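Local coordinates for Ice-binding protein (Flavobacteriaceae bacterium, PDB 5UYT) that probably binds to ice crystals through its right-handed beta-solenoid domains and so acts as an antifreeze protein, at residues Ala10-Ala13 and Leu14-Thr17. Sequence-based numbering, arbitrary orientation.
Sequences ANFA and LFTT
Phe12 and Phe15 form an edge-to-face aromatic pair across a corner of the chain, the edge of Phe15 directed at the face of Phe12. The ring centroids lie 4.9 Å apart and the planes meet at 54°, so the pair is tilted well short of a perpendicular T. Within the Phe15 ring, CD1 makes the approach: it sits over one face of Phe12, toward the rim, 3.8 Å from Phe12 CE1. Different first torsions bring the rings together, CG of Phe12 lying beside its backbone N (chi1 -73°) and CG of Phe15 anti to its own (chi1 174°).

Apolar contact continues at the base of the Phe15 side chain, where Phe15 CB packs 3.7 Å from Phe12 CD1. On the other side of the backbone, Ala13 CB and Leu14 CG are 4.4 Å apart. A carbonyl oxygen also lies close to the Phe12 ring, Leu14 O approaching Phe12 CD1 obliquely at 3.5 Å. No hydrogen bond joins the two halves; Ala13 makes backbone hydrogen bonds with Asp32 and Ala185, and Leu14 with Gly34.

This corner belongs to the N-terminal beta-solenoid, where strand 12-16 runs parallel to strands 32-35 and 180-187. Ala13 and Leu14 pack on Ile29 of strand 28-30, whereas both phenylalanines turn to the long helix 55-73 and meet Ala60, Phe15 also touching Thr57, so the aromatic pair lies between the strand and that helix.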
# COMPACT_ATOMS: atom_id res chain seq x y z
N ALA A 10 3.81 -9.69 14.30
CA ALA A 10 2.93 -9.74 13.10
C ALA A 10 2.80 -8.41 12.35
O ALA A 10 2.51 -8.40 11.14
CB ALA A 10 1.54 -10.26 13.47
N ASN A 11 2.98 -7.28 13.05
CA ASN A 11 2.86 -5.94 12.43
C ASN A 11 3.93 -5.66 11.39
O ASN A 11 3.78 -4.76 10.57
CB ASN A 11 2.90 -4.85 13.51
CG ASN A 11 1.72 -4.92 14.46
OD1 ASN A 11 0.58 -5.03 14.04
ND2 ASN A 11 2.00 -4.85 15.74
N PHE A 12 5.00 -6.45 11.42
CA PHE A 12 6.20 -6.16 10.66
C PHE A 12 6.33 -6.98 9.39
O PHE A 12 5.95 -8.15 9.37
CB PHE A 12 7.44 -6.40 11.55
CG PHE A 12 7.63 -5.35 12.59
CD1 PHE A 12 8.51 -4.29 12.38
CD2 PHE A 12 6.91 -5.41 13.79
CE1 PHE A 12 8.68 -3.30 13.33
CE2 PHE A 12 7.07 -4.42 14.75
CZ PHE A 12 7.96 -3.37 14.53
N ALA A 13 6.91 -6.36 8.37
CA ALA A 13 7.47 -7.04 7.21
C ALA A 13 8.92 -7.43 7.47
O ALA A 13 9.33 -8.55 7.10
CB ALA A 13 7.41 -6.14 5.98
N LEU A 14 9.70 -6.52 8.06
CA LEU A 14 11.12 -6.74 8.34
C LEU A 14 11.37 -6.30 9.78
O LEU A 14 11.04 -5.17 10.15
CB LEU A 14 12.01 -5.87 7.42
CG LEU A 14 11.80 -6.03 5.91
CD1 LEU A 14 12.61 -4.97 5.14
CD2 LEU A 14 12.23 -7.44 5.49
N PHE A 15 11.94 -7.19 10.59
CA PHE A 15 12.19 -6.84 11.97
C PHE A 15 13.37 -7.61 12.56
O PHE A 15 13.47 -8.83 12.37
CB PHE A 15 10.97 -7.07 12.86
CG PHE A 15 11.26 -6.85 14.33
CD1 PHE A 15 11.31 -5.56 14.85
CD2 PHE A 15 11.53 -7.92 15.17
CE1 PHE A 15 11.61 -5.35 16.18
CE2 PHE A 15 11.84 -7.72 16.52
CZ PHE A 15 11.88 -6.43 17.02
N THR A 16 14.24 -6.90 13.26
CA THR A 16 15.25 -7.55 14.09
C THR A 16 15.22 -7.03 15.52
O THR A 16 15.02 -5.83 15.77
CB THR A 16 16.69 -7.49 13.51
OG1 THR A 16 17.57 -8.21 14.38
CG2 THR A 16 17.22 -6.05 13.37
N THR A 17 15.39 -7.95 16.46
CA THR A 17 15.50 -7.61 17.86
C THR A 17 16.79 -6.81 18.13
O THR A 17 16.84 -5.96 19.02
CB THR A 17 15.40 -8.91 18.69
OG1 THR A 17 14.04 -9.37 18.59
CG2 THR A 17 15.80 -8.71 20.17